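PDB 2VRS: sigma-C capsid protein, which attaches avian reovirus to its host cell as a homotrimeric fibre and induces apoptosis, the C-terminal part being important for the latter. Local coordinates for residues A80-F85 / N104-G109; R110-M115 / A146-S151; F159-S164 / L203-G208; T132-D137 / S183-I188. All coordinates share one frame; numbering follows the deposited sequence.

Contact 1: residues A80-F85 / N104-G109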
loop_
_atom_site.group_PDB
_atom_site.type_symbol
_atom_site.label_atom_id
_atom_site.label_comp_id
_atom_site.label_asym_id
_atom_site.label_seq_id
_atom_site.Cartn_x
_atom_site.Cartn_y
_atom_site.Cartn_z
ATOM N N ALA C 80 -14.156 -1.736 -5.695
ATOM C CA ALA C 80 -13.665 -2.196 -6.987
ATOM C C ALA C 80 -14.744 -2.053 -8.061
ATOM O O ALA C 80 -15.963 -1.994 -7.765
ATOM C CB ALA C 80 -13.169 -3.673 -6.852
ATOM N N GLN C 81 -14.299 -2.029 -9.307
ATOM C CA GLN C 81 -15.192 -1.985 -10.451
ATOM C C GLN C 81 -14.658 -2.864 -11.551
ATOM O O GLN C 81 -13.449 -2.973 -11.742
ATOM C CB GLN C 81 -15.201 -0.575 -11.080
ATOM C CG GLN C 81 -15.580 0.564 -10.228
ATOM C CD GLN C 81 -15.305 1.868 -10.964
ATOM O OE1 GLN C 81 -14.435 2.642 -10.562
ATOM N NE2 GLN C 81 -16.016 2.087 -12.065
ATOM N N LEU C 82 -15.582 -3.424 -12.324
ATOM C CA LEU C 82 -15.218 -4.086 -13.549
ATOM C C LEU C 82 -15.851 -3.255 -14.672
ATOM O O LEU C 82 -17.062 -3.354 -14.940
ATOM C CB LEU C 82 -15.729 -5.555 -13.588
ATOM C CG LEU C 82 -15.220 -6.368 -14.818
ATOM C CD1 LEU C 82 -13.656 -6.601 -14.788
ATOM C CD2 LEU C 82 -15.903 -7.713 -14.919
ATOM N N MET C 83 -15.026 -2.449 -15.326
ATOM C CA MET C 83 -15.453 -1.626 -16.461
ATOM C C MET C 83 -15.417 -2.406 -17.761
ATOM O O MET C 83 -14.499 -3.177 -18.012
ATOM C CB MET C 83 -14.541 -0.425 -16.604
ATOM C CG MET C 83 -14.510 0.473 -15.427
ATOM S SD MET C 83 -13.310 1.763 -15.832
ATOM C CE MET C 83 -13.417 2.747 -14.386
ATOM N N GLN C 84 -16.416 -2.191 -18.612
ATOM C CA GLN C 84 -16.484 -2.888 -19.906
ATOM C C GLN C 84 -16.715 -1.798 -20.965
ATOM O O GLN C 84 -17.662 -0.998 -20.867
ATOM C CB GLN C 84 -17.640 -3.887 -19.926
ATOM C CG GLN C 84 -17.513 -4.944 -18.842
ATOM C CD GLN C 84 -18.730 -5.823 -18.796
ATOM O OE1 GLN C 84 -19.391 -5.937 -17.766
ATOM N NE2 GLN C 84 -19.054 -6.431 -19.926
ATOM N N PHE C 85 -15.788 -1.705 -21.909
ATOM C CA PHE C 85 -15.914 -0.758 -23.019
ATOM C C PHE C 85 -15.215 -1.253 -24.283
ATOM O O PHE C 85 -14.526 -2.281 -24.276
ATOM C CB PHE C 85 -15.406 0.619 -22.576
ATOM C CG PHE C 85 -14.008 0.599 -21.978
ATOM C CD1 PHE C 85 -12.889 0.707 -22.806
ATOM C CD2 PHE C 85 -13.822 0.502 -20.595
ATOM C CE1 PHE C 85 -11.591 0.706 -22.246
ATOM C CE2 PHE C 85 -12.523 0.504 -20.023
ATOM C CZ PHE C 85 -11.419 0.597 -20.854
ATOM N N ASN C 104 -12.153 -5.356 -20.794
ATOM C CA ASN C 104 -12.584 -5.361 -19.413
ATOM C C ASN C 104 -11.434 -4.836 -18.554
ATOM O O ASN C 104 -10.348 -5.369 -18.636
ATOM C CB ASN C 104 -12.879 -6.776 -18.949
ATOM C CG ASN C 104 -14.222 -7.275 -19.433
ATOM O OD1 ASN C 104 -15.241 -7.069 -18.784
ATOM N ND2 ASN C 104 -14.223 -7.949 -20.542
ATOM N N ALA C 105 -11.710 -3.795 -17.784
ATOM C CA ALA C 105 -10.744 -3.168 -16.905
ATOM C C ALA C 105 -11.182 -3.426 -15.468
ATOM O O ALA C 105 -12.245 -2.967 -15.017
ATOM C CB ALA C 105 -10.638 -1.613 -17.243
ATOM N N HIS C 106 -10.394 -4.230 -14.764
ATOM C CA HIS C 106 -10.715 -4.557 -13.386
ATOM C C HIS C 106 -9.957 -3.619 -12.482
ATOM O O HIS C 106 -8.714 -3.689 -12.386
ATOM C CB HIS C 106 -10.358 -6.036 -13.086
ATOM C CG HIS C 106 -10.683 -6.457 -11.683
ATOM N ND1 HIS C 106 -9.765 -7.067 -10.859
ATOM C CD2 HIS C 106 -11.825 -6.345 -10.960
ATOM C CE1 HIS C 106 -10.321 -7.309 -9.683
ATOM N NE2 HIS C 106 -11.575 -6.897 -9.724
ATOM N N CYS C 107 -10.693 -2.742 -11.811
ATOM C CA CYS C 107 -10.059 -1.664 -11.027
ATOM C C CYS C 107 -10.202 -2.060 -9.580
ATOM O O CYS C 107 -11.307 -2.209 -9.075
ATOM C CB CYS C 107 -10.749 -0.327 -11.296
ATOM S SG CYS C 107 -10.913 0.025 -13.035
ATOM N N HIS C 108 -9.092 -2.264 -8.899
ATOM C CA HIS C 108 -9.169 -2.693 -7.499
ATOM C C HIS C 108 -8.068 -1.926 -6.755
ATOM O O HIS C 108 -6.881 -2.106 -7.041
ATOM C CB HIS C 108 -9.044 -4.235 -7.364
ATOM C CG HIS C 108 -7.832 -4.826 -8.044
ATOM N ND1 HIS C 108 -6.807 -5.418 -7.339
ATOM C CD2 HIS C 108 -7.484 -4.911 -9.359
ATOM C CE1 HIS C 108 -5.861 -5.814 -8.181
ATOM N NE2 HIS C 108 -6.257 -5.533 -9.411
ATOM N N GLY C 109 -8.480 -1.032 -5.844
ATOM C CA GLY C 109 -7.528 -0.143 -5.230
ATOM C C GLY C 109 -7.003 0.712 -6.365
ATOM O O GLY C 109 -7.750 1.037 -7.320
HETATM O O HOH W 1 -17.220 -7.155 -21.905
#
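Met83 and Cys107 meet on the buried face of this antiparallel strand pair, methyl CE of Met83 lying 3.9 Å from SG of Cys107. CG of Met83 is anti to its carbonyl carbon (chi1 -60°) and the chain runs on extended, which carries the methyl past Ala105 to the next residue of that face. Ala105 CB packs against both neighbours, 4.1 Å from Met83 CB and 4.0 Å from Phe85 CE2. On the reverse face Leu82 crosses His106 at about a right angle, its CD1 resting 3.8 Å from His106 CB. Between the two faces, Gln81 with Cys107 and Met83 with Ala105 form hydrogen-bonded pairs; the bond from Cys107 N to Gln81 O measures 2.8 Å and is nearly straight (175°). At the polar edge Gln84 and Asn104 lie side by side, pointing the same way, with Asn104 OD1 3.1 Å from Gln84 CG. A water accepts from Gln84 NE2 at 2.8 Å and weakly from Asn104 ND2. The pair belongs to the hairpin of strands 81-92 and 98-108 in the C-terminal domain. Strand 111-119 flanks 104-108, Thr112 and Tyr114 touching Ala105, while Tyr177 of a neighbouring subunit packs on Leu82 and Asn104.

Contact 2: residues R110-M115 / A146-S151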
loop_
_atom_site.group_PDB
_atom_site.type_symbol
_atom_site.label_atom_id
_atom_site.label_comp_id
_atom_site.label_asym_id
_atom_site.label_seq_id
_atom_site.Cartn_x
_atom_site.Cartn_y
_atom_site.Cartn_z
ATOM N N ARG C 110 -5.712 0.994 -6.316
ATOM C CA ARG C 110 -5.135 1.807 -7.392
ATOM C C ARG C 110 -4.494 0.931 -8.468
ATOM O O ARG C 110 -3.673 1.404 -9.240
ATOM C CB ARG C 110 -4.116 2.793 -6.827
ATOM C CG ARG C 110 -4.814 3.790 -5.911
ATOM C CD ARG C 110 -3.972 5.057 -5.615
ATOM N NE ARG C 110 -4.057 5.905 -6.779
ATOM C CZ ARG C 110 -4.993 6.829 -7.003
ATOM N NH1 ARG C 110 -5.915 7.145 -6.089
ATOM N NH2 ARG C 110 -4.965 7.490 -8.139
ATOM N N ARG C 111 -4.859 -0.343 -8.519
ATOM C CA ARG C 111 -4.437 -1.199 -9.629
ATOM C C ARG C 111 -5.580 -1.333 -10.645
ATOM O O ARG C 111 -6.758 -1.561 -10.263
ATOM C CB ARG C 111 -4.073 -2.598 -9.103
ATOM C CG ARG C 111 -3.507 -3.541 -10.214
ATOM C CD ARG C 111 -2.048 -3.166 -10.651
ATOM N NE ARG C 111 -1.636 -4.155 -11.699
ATOM C CZ ARG C 111 -0.491 -4.103 -12.348
ATOM N NH1 ARG C 111 0.323 -3.115 -12.070
ATOM N NH2 ARG C 111 -0.156 -5.013 -13.258
ATOM N N THR C 112 -5.248 -1.219 -11.923
ATOM C CA THR C 112 -6.208 -1.457 -13.005
ATOM C C THR C 112 -5.664 -2.466 -13.948
ATOM O O THR C 112 -4.596 -2.260 -14.532
ATOM C CB THR C 112 -6.577 -0.148 -13.746
ATOM O OG1 THR C 112 -7.274 0.678 -12.817
ATOM C CG2 THR C 112 -7.409 -0.434 -14.955
ATOM N N ASP C 113 -6.372 -3.591 -14.044
ATOM C CA ASP C 113 -5.912 -4.705 -14.902
ATOM C C ASP C 113 -6.759 -4.794 -16.118
ATOM O O ASP C 113 -7.983 -4.843 -15.994
ATOM C CB ASP C 113 -5.891 -6.028 -14.111
ATOM C CG ASP C 113 -4.854 -5.986 -12.963
ATOM O OD1 ASP C 113 -3.699 -5.616 -13.266
ATOM O OD2 ASP C 113 -5.192 -6.304 -11.807
ATOM N N TYR C 114 -6.111 -4.754 -17.292
ATOM C CA TYR C 114 -6.821 -4.807 -18.569
ATOM C C TYR C 114 -6.846 -6.215 -19.141
ATOM O O TYR C 114 -5.824 -6.894 -19.229
ATOM C CB TYR C 114 -6.095 -3.932 -19.598
ATOM C CG TYR C 114 -6.236 -2.454 -19.423
ATOM C CD1 TYR C 114 -7.481 -1.854 -19.258
ATOM C CD2 TYR C 114 -5.104 -1.631 -19.521
ATOM C CE1 TYR C 114 -7.610 -0.431 -19.156
ATOM C CE2 TYR C 114 -5.219 -0.262 -19.446
ATOM C CZ TYR C 114 -6.454 0.345 -19.253
ATOM O OH TYR C 114 -6.510 1.724 -19.188
ATOM N N MET C 115 -8.037 -6.641 -19.571
ATOM C CA MET C 115 -8.154 -7.871 -20.324
ATOM C C MET C 115 -8.867 -7.482 -21.623
ATOM O O MET C 115 -10.001 -7.035 -21.565
ATOM C CB MET C 115 -9.017 -8.871 -19.510
ATOM C CG MET C 115 -8.268 -9.555 -18.394
ATOM S SD MET C 115 -7.984 -8.608 -16.847
ATOM C CE MET C 115 -9.586 -7.884 -16.463
ATOM N N ALA C 146 -10.312 8.375 -14.142
ATOM C CA ALA C 146 -9.113 8.409 -13.328
ATOM C C ALA C 146 -8.530 7.010 -13.192
ATOM O O ALA C 146 -7.331 6.863 -13.036
ATOM C CB ALA C 146 -9.410 8.978 -11.976
ATOM N N ARG C 147 -9.382 5.993 -13.301
ATOM C CA ARG C 147 -8.894 4.576 -13.122
ATOM C C ARG C 147 -8.143 4.052 -14.339
ATOM O O ARG C 147 -7.656 2.912 -14.301
ATOM C CB ARG C 147 -10.037 3.623 -12.816
ATOM C CG ARG C 147 -10.895 4.029 -11.589
ATOM C CD ARG C 147 -10.340 3.547 -10.258
ATOM N NE ARG C 147 -8.985 4.033 -9.954
ATOM C CZ ARG C 147 -8.681 5.233 -9.459
ATOM N NH1 ARG C 147 -9.631 6.132 -9.205
ATOM N NH2 ARG C 147 -7.404 5.534 -9.231
ATOM N N LEU C 148 -8.081 4.845 -15.415
ATOM C CA LEU C 148 -7.469 4.396 -16.670
ATOM C C LEU C 148 -6.220 5.206 -16.968
ATOM O O LEU C 148 -5.646 5.129 -18.058
ATOM C CB LEU C 148 -8.462 4.535 -17.851
ATOM C CG LEU C 148 -9.823 3.843 -17.664
ATOM C CD1 LEU C 148 -10.676 4.009 -18.922
ATOM C CD2 LEU C 148 -9.625 2.373 -17.296
ATOM N N VAL C 149 -5.848 6.044 -16.008
ATOM C CA VAL C 149 -4.653 6.897 -16.105
ATOM C C VAL C 149 -3.587 6.425 -15.113
ATOM O O VAL C 149 -3.829 6.358 -13.902
ATOM C CB VAL C 149 -4.989 8.409 -15.806
ATOM C CG1 VAL C 149 -3.724 9.246 -15.930
ATOM C CG2 VAL C 149 -6.034 8.930 -16.814
ATOM N N PRO C 150 -2.389 6.085 -15.627
ATOM C CA PRO C 150 -1.307 5.601 -14.766
ATOM C C PRO C 150 -0.734 6.717 -13.888
ATOM O O PRO C 150 -0.788 7.901 -14.279
ATOM C CB PRO C 150 -0.239 5.160 -15.762
ATOM C CG PRO C 150 -0.490 6.090 -16.985
ATOM C CD PRO C 150 -1.987 6.147 -17.048
ATOM N N SER C 151 -0.164 6.338 -12.744
ATOM C CA SER C 151 0.461 7.317 -11.862
ATOM C C SER C 151 1.704 7.903 -12.544
ATOM O O SER C 151 2.246 7.326 -13.459
ATOM C CB SER C 151 0.863 6.689 -10.520
ATOM O OG SER C 151 1.911 5.750 -10.713
HETATM O O HOH W 2 -8.314 8.817 -7.914
HETATM O O HOH W 3 -7.227 1.605 -10.218
HETATM O O HOH W 4 -4.479 3.404 -19.880
#
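Thr112 and Arg147 make a polar, largely buried contact that ties strand 111-119 to the loop after strand 128-134, where 146-148 end a 3-10 segment. Hydroxyl OG1 of Thr112, anti to its own carbonyl carbon (chi1 -66°), donates to Arg147 O at 2.7 Å, lying in the plane of that carbonyl. The same OG1 accepts from a water, 2.8 Å away, that accepts from Arg147 NE in the guanidinium plane, so backbone and side chain of Arg147 are both linked to one threonine. Farther along, Tyr114 crosses Leu148 at about a right angle, with CE1 3.9 Å from Leu148 CD2. A second water joins Tyr114 OH to Leu148 O, 2.8 Å from the latter. At the other end two guanidinium groups stand almost perpendicular (86°): Arg147 NH2 sits over a face of Arg110, near its rim, 3.3 Å from Arg110 NH2. This is a meeting of two donors, not a bond. Asp63 forms a salt bridge with Arg110, and Thr211 accepts from Arg147 NH2 and, through its backbone O, from Arg110 NE. The close like charges would repel, and the carboxylate of Asp63 probably offsets part of that cost.

Contact 3: residues F159-S164 / L203-G208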
loop_
_atom_site.group_PDB
_atom_site.type_symbol
_atom_site.label_atom_id
_atom_site.label_comp_id
_atom_site.label_asym_id
_atom_site.label_seq_id
_atom_site.Cartn_x
_atom_site.Cartn_y
_atom_site.Cartn_z
ATOM N N PHE C 159 6.449 -1.308 -19.390
ATOM C CA PHE C 159 5.786 -2.285 -18.505
ATOM C C PHE C 159 5.345 -3.515 -19.324
ATOM O O PHE C 159 5.168 -3.411 -20.543
ATOM C CB PHE C 159 4.564 -1.615 -17.814
ATOM C CG PHE C 159 3.576 -0.990 -18.789
ATOM C CD1 PHE C 159 3.748 0.335 -19.236
ATOM C CD2 PHE C 159 2.479 -1.738 -19.283
ATOM C CE1 PHE C 159 2.852 0.905 -20.144
ATOM C CE2 PHE C 159 1.534 -1.162 -20.181
ATOM C CZ PHE C 159 1.711 0.184 -20.607
ATOM N N PRO C 160 5.290 -4.699 -18.680
ATOM C CA PRO C 160 5.070 -5.946 -19.434
ATOM C C PRO C 160 3.615 -6.029 -19.901
ATOM O O PRO C 160 2.699 -5.582 -19.206
ATOM C CB PRO C 160 5.427 -7.062 -18.432
ATOM C CG PRO C 160 5.514 -6.354 -17.082
ATOM C CD PRO C 160 5.582 -4.910 -17.243
ATOM N N VAL C 161 3.447 -6.615 -21.072
ATOM C CA VAL C 161 2.142 -6.778 -21.683
ATOM C C VAL C 161 2.199 -8.179 -22.328
ATOM O O VAL C 161 3.140 -8.499 -23.041
ATOM C CB VAL C 161 1.866 -5.699 -22.792
ATOM C CG1 VAL C 161 0.577 -6.024 -23.547
ATOM C CG2 VAL C 161 1.825 -4.250 -22.243
ATOM N N ASP C 162 1.163 -9.003 -22.113
ATOM C CA ASP C 162 1.074 -10.301 -22.794
ATOM C C ASP C 162 0.172 -10.176 -24.020
ATOM O O ASP C 162 -0.916 -9.627 -23.928
ATOM C CB ASP C 162 0.440 -11.329 -21.854
ATOM C CG ASP C 162 1.352 -11.725 -20.715
ATOM O OD1 ASP C 162 2.574 -11.538 -20.801
ATOM O OD2 ASP C 162 0.822 -12.246 -19.747
ATOM N N VAL C 163 0.604 -10.711 -25.154
ATOM C CA VAL C 163 -0.191 -10.621 -26.359
ATOM C C VAL C 163 -0.304 -12.036 -26.925
ATOM O O VAL C 163 0.640 -12.842 -26.809
ATOM C CB VAL C 163 0.481 -9.666 -27.373
ATOM C CG1 VAL C 163 -0.184 -9.711 -28.718
ATOM C CG2 VAL C 163 0.431 -8.232 -26.823
ATOM N N SER C 164 -1.458 -12.321 -27.525
ATOM C CA SER C 164 -1.615 -13.557 -28.309
ATOM C C SER C 164 -2.483 -13.249 -29.536
ATOM O O SER C 164 -3.262 -12.302 -29.520
ATOM C CB SER C 164 -2.237 -14.665 -27.438
ATOM O OG SER C 164 -3.640 -14.561 -27.384
ATOM N N LEU C 203 -6.829 -11.124 -31.566
ATOM C CA LEU C 203 -5.769 -10.536 -30.739
ATOM C C LEU C 203 -6.265 -10.418 -29.310
ATOM O O LEU C 203 -7.406 -9.997 -29.075
ATOM C CB LEU C 203 -5.380 -9.144 -31.288
ATOM C CG LEU C 203 -4.354 -8.296 -30.520
ATOM C CD1 LEU C 203 -2.901 -8.891 -30.530
ATOM C CD2 LEU C 203 -4.373 -6.859 -31.122
ATOM N N THR C 204 -5.444 -10.819 -28.328
ATOM C CA THR C 204 -5.782 -10.590 -26.931
ATOM C C THR C 204 -4.605 -9.795 -26.348
ATOM O O THR C 204 -3.448 -9.936 -26.790
ATOM C CB THR C 204 -5.954 -11.922 -26.109
ATOM O OG1 THR C 204 -4.695 -12.589 -26.062
ATOM C CG2 THR C 204 -7.026 -12.845 -26.732
ATOM N N VAL C 205 -4.923 -8.884 -25.438
ATOM C CA VAL C 205 -3.885 -8.057 -24.791
ATOM C C VAL C 205 -4.226 -8.138 -23.290
ATOM O O VAL C 205 -5.389 -7.944 -22.891
ATOM C CB VAL C 205 -3.975 -6.570 -25.253
ATOM C CG1 VAL C 205 -3.049 -5.692 -24.421
ATOM C CG2 VAL C 205 -3.579 -6.405 -26.748
ATOM N N ARG C 206 -3.240 -8.489 -22.479
ATOM C CA ARG C 206 -3.401 -8.504 -21.022
ATOM C C ARG C 206 -2.232 -7.743 -20.406
ATOM O O ARG C 206 -1.055 -8.024 -20.699
ATOM C CB ARG C 206 -3.426 -9.933 -20.476
ATOM C CG ARG C 206 -4.558 -10.742 -21.040
ATOM C CD ARG C 206 -4.861 -11.934 -20.157
ATOM N NE ARG C 206 -5.120 -11.551 -18.765
ATOM C CZ ARG C 206 -5.403 -12.428 -17.806
ATOM N NH1 ARG C 206 -5.462 -13.716 -18.102
ATOM N NH2 ARG C 206 -5.633 -12.028 -16.565
ATOM N N THR C 207 -2.591 -6.787 -19.568
ATOM C CA THR C 207 -1.602 -5.974 -18.879
ATOM C C THR C 207 -2.282 -5.317 -17.686
ATOM O O THR C 207 -3.461 -5.513 -17.437
ATOM C CB THR C 207 -0.906 -4.941 -19.851
ATOM O OG1 THR C 207 0.243 -4.364 -19.183
ATOM C CG2 THR C 207 -1.864 -3.806 -20.306
ATOM N N GLY C 208 -1.519 -4.580 -16.899
ATOM C CA GLY C 208 -2.149 -3.809 -15.845
ATOM C C GLY C 208 -1.242 -2.636 -15.528
ATOM O O GLY C 208 -0.047 -2.589 -15.930
HETATM O O HOH W 5 2.236 -4.066 -16.536
HETATM O O HOH W 6 -2.844 -11.991 -24.049
#
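Val161 and Val205 cross obliquely on the buried face of this antiparallel pair, CG1 of one 3.7 Å from CG1 of the other. Val163 likewise crosses Leu203, and here the fit is tighter than usual van der Waals contact, CG1 to CD1 being 3.4 Å. Thr207 stands at about a right angle to Phe159 and brings OG1 to the ring edge, in its plane, 3.5 Å from CD2. That hydroxyl is anti to the backbone N (chi1 -168°) and donates to Pro160 O at 2.7 Å. A water adds a second donor to Pro160 O and also donates to Gly208 O, bridging the two strands. On the other face Ser164 OG and Thr204 OG1 share a hydrogen bond of 2.6 Å; each oxygen lies between its own backbone N and carbonyl carbon. Asp162 and Arg206 form a hydrogen-bonded backbone pair, with Asp162 N 2.8 Å from Arg206 O. Their charged ends do not meet each other: Asp162 forms a salt bridge with Arg206 of one neighbouring subunit, and Arg206 with Asp162 of the other. Strand 198-210 runs between 159-167 and 111-119 in the sheet, and 159-167 is bordered beyond by 170-180. Ile188 and Phe190 of strand 185-191 pack against the valine and leucine face, while the aspartate and arginine face meets other subunits of the trimer.

Contact 4: residues T132-D137 / S183-I188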
loop_
_atom_site.group_PDB
_atom_site.type_symbol
_atom_site.label_atom_id
_atom_site.label_comp_id
_atom_site.label_asym_id
_atom_site.label_seq_id
_atom_site.Cartn_x
_atom_site.Cartn_y
_atom_site.Cartn_z
ATOM N N THR C 132 -1.323 1.332 -30.537
ATOM C CA THR C 132 -1.517 2.472 -29.659
ATOM C C THR C 132 -2.921 2.482 -29.030
ATOM O O THR C 132 -3.930 2.221 -29.699
ATOM C CB THR C 132 -1.138 3.792 -30.418
ATOM O OG1 THR C 132 0.274 3.788 -30.648
ATOM C CG2 THR C 132 -1.522 5.032 -29.560
ATOM N N PHE C 133 -2.973 2.802 -27.727
ATOM C CA PHE C 133 -4.208 2.818 -26.913
ATOM C C PHE C 133 -4.304 4.215 -26.284
ATOM O O PHE C 133 -3.753 4.490 -25.241
ATOM C CB PHE C 133 -4.130 1.746 -25.813
ATOM C CG PHE C 133 -4.236 0.357 -26.354
ATOM C CD1 PHE C 133 -5.490 -0.232 -26.489
ATOM C CD2 PHE C 133 -3.085 -0.315 -26.789
ATOM C CE1 PHE C 133 -5.611 -1.532 -27.021
ATOM C CE2 PHE C 133 -3.185 -1.637 -27.370
ATOM C CZ PHE C 133 -4.442 -2.235 -27.464
ATOM N N ASP C 134 -5.029 5.083 -26.960
ATOM C CA ASP C 134 -5.251 6.470 -26.521
ATOM C C ASP C 134 -6.641 6.534 -25.934
ATOM O O ASP C 134 -7.584 6.040 -26.563
ATOM C CB ASP C 134 -5.205 7.307 -27.812
ATOM C CG ASP C 134 -5.423 8.793 -27.593
ATOM O OD1 ASP C 134 -5.992 9.228 -26.575
ATOM O OD2 ASP C 134 -5.030 9.533 -28.533
ATOM N N LEU C 135 -6.791 7.140 -24.754
ATOM C CA LEU C 135 -8.139 7.171 -24.081
ATOM C C LEU C 135 -9.213 7.804 -24.965
ATOM O O LEU C 135 -10.393 7.458 -24.840
ATOM C CB LEU C 135 -8.083 7.900 -22.742
ATOM C CG LEU C 135 -7.209 7.326 -21.617
ATOM C CD1 LEU C 135 -7.364 8.285 -20.393
ATOM C CD2 LEU C 135 -7.639 5.874 -21.295
ATOM N N SER C 136 -8.806 8.716 -25.864
ATOM C CA SER C 136 -9.748 9.345 -26.812
ATOM C C SER C 136 -10.405 8.411 -27.810
ATOM O O SER C 136 -11.457 8.762 -28.356
ATOM C CB SER C 136 -9.063 10.484 -27.570
ATOM O OG SER C 136 -8.841 11.533 -26.655
ATOM N N ASP C 137 -9.815 7.227 -28.013
ATOM C CA ASP C 137 -10.330 6.202 -28.924
ATOM C C ASP C 137 -11.278 5.158 -28.276
ATOM O O ASP C 137 -11.723 4.212 -28.934
ATOM C CB ASP C 137 -9.177 5.511 -29.657
ATOM C CG ASP C 137 -8.462 6.444 -30.601
ATOM O OD1 ASP C 137 -9.160 7.233 -31.281
ATOM O OD2 ASP C 137 -7.224 6.398 -30.671
ATOM N N SER C 183 0.054 10.874 -20.342
ATOM C CA SER C 183 -0.847 10.263 -19.330
ATOM C C SER C 183 -2.045 9.525 -19.980
ATOM O O SER C 183 -2.635 8.632 -19.361
ATOM C CB SER C 183 -1.348 11.313 -18.353
ATOM O OG SER C 183 -2.166 12.252 -19.046
ATOM N N ARG C 184 -2.420 9.916 -21.197
ATOM C CA ARG C 184 -3.617 9.352 -21.844
ATOM C C ARG C 184 -3.321 8.270 -22.885
ATOM O O ARG C 184 -4.249 7.693 -23.439
ATOM C CB ARG C 184 -4.451 10.448 -22.532
ATOM C CG ARG C 184 -5.063 11.450 -21.548
ATOM C CD ARG C 184 -5.801 12.569 -22.318
ATOM N NE ARG C 184 -6.921 12.101 -23.144
ATOM C CZ ARG C 184 -8.169 11.953 -22.718
ATOM N NH1 ARG C 184 -8.485 12.209 -21.463
ATOM N NH2 ARG C 184 -9.117 11.539 -23.560
ATOM N N VAL C 185 -2.048 8.005 -23.169
ATOM C CA VAL C 185 -1.726 7.191 -24.350
ATOM C C VAL C 185 -0.581 6.242 -24.054
ATOM O O VAL C 185 0.493 6.677 -23.653
ATOM C CB VAL C 185 -1.286 8.075 -25.586
ATOM C CG1 VAL C 185 -0.977 7.198 -26.811
ATOM C CG2 VAL C 185 -2.317 9.123 -25.905
ATOM N N PHE C 186 -0.789 4.945 -24.287
ATOM C CA PHE C 186 0.304 4.011 -24.297
ATOM C C PHE C 186 0.346 3.253 -25.608
ATOM O O PHE C 186 -0.658 3.151 -26.326
ATOM C CB PHE C 186 0.317 3.029 -23.090
ATOM C CG PHE C 186 -0.790 1.994 -23.103
ATOM C CD1 PHE C 186 -2.025 2.303 -22.532
ATOM C CD2 PHE C 186 -0.555 0.676 -23.595
ATOM C CE1 PHE C 186 -3.034 1.360 -22.491
ATOM C CE2 PHE C 186 -1.554 -0.303 -23.544
ATOM C CZ PHE C 186 -2.815 0.050 -23.008
ATOM N N THR C 187 1.532 2.780 -25.926
ATOM C CA THR C 187 1.774 1.983 -27.129
ATOM C C THR C 187 2.484 0.680 -26.742
ATOM O O THR C 187 3.425 0.681 -25.948
ATOM C CB THR C 187 2.615 2.794 -28.143
ATOM O OG1 THR C 187 1.871 3.975 -28.495
ATOM C CG2 THR C 187 2.919 1.969 -29.400
ATOM N N ILE C 188 1.986 -0.428 -27.268
ATOM C CA ILE C 188 2.651 -1.704 -27.099
ATOM C C ILE C 188 3.390 -2.116 -28.379
ATOM O O ILE C 188 2.945 -1.796 -29.487
ATOM C CB ILE C 188 1.657 -2.793 -26.654
ATOM C CG1 ILE C 188 0.663 -3.127 -27.757
ATOM C CG2 ILE C 188 0.975 -2.325 -25.343
ATOM C CD1 ILE C 188 -0.257 -4.314 -27.409
HETATM O O HOH W 7 -4.334 4.806 -22.364
HETATM O O HOH W 8 -5.945 11.753 -25.734
#
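Phe133 and Phe186 are brought together by different first torsions: CG of Phe133 is anti to its carbonyl carbon (chi1 -71°), whereas CG of Phe186 lies between backbone N and carbonyl carbon (chi1 70°). The ring planes differ by only 14°, but the rings are offset, with centroids 5.0 Å apart and little overlap. What lies over the face of Phe186 is instead Phe133 CB, a CH-pi contact 3.7 Å from the ring centroid. Phe133 CE2 also touches Ile188 CD1. Phe133 and Phe186 form a hydrogen-bonded pair, with Phe133 N 2.7 Å from Phe186 O and the return bond reaching Phe133 O from above its carbonyl plane. On the other face of the sheet, Thr132 OG1 and Thr187 OG1 share a hydrogen bond of 2.7 Å, and Thr132 CG2 packs 3.5 Å from Val185 CG1. Next along the chain, Leu135 N donates to Arg184 O. The bent side chain of Arg184 lays one guanidinium face on Leu135 CB and donates in plane from NH2 to Ser136 OG at 3.1 Å. A water accepts from Arg184 NE and donates to Asp134 OD1, bridging a pair of opposite charges that stand beyond salt-bridge range. Asp134 OD1 also accepts from Ser136 N at 2.9 Å: an Asx turn at Asp134, within the antiparallel beta-barrel of the fibre's C-terminal domain.

Overall arrangement
All four contacts lie in the C-terminal domain. Contacts 1, 3 and 4 pair antiparallel strands by backbone bonds, with one largely apolar face and one more polar; contact 2 fastens a loop to a strand by a hydroxyl-carbonyl bond, waters and paired arginines. Contacts 1 and 2 are the more buried; 3 and 4 partly so. His108 and Asp113 join contacts 1 and 2 across neighbouring strands 98-108 and 111-119; strand 198-210 lies next to 111-119 in the sheet, where Tyr114 N meets Thr207 O of contact 3. Apolar Ile188 links contact 4 to contact 3, Leu135 and Leu148 to contact 2. Contacts 1, 2 and 3 reach other subunits, contact 3 by salt bridges; contact 4 touches none.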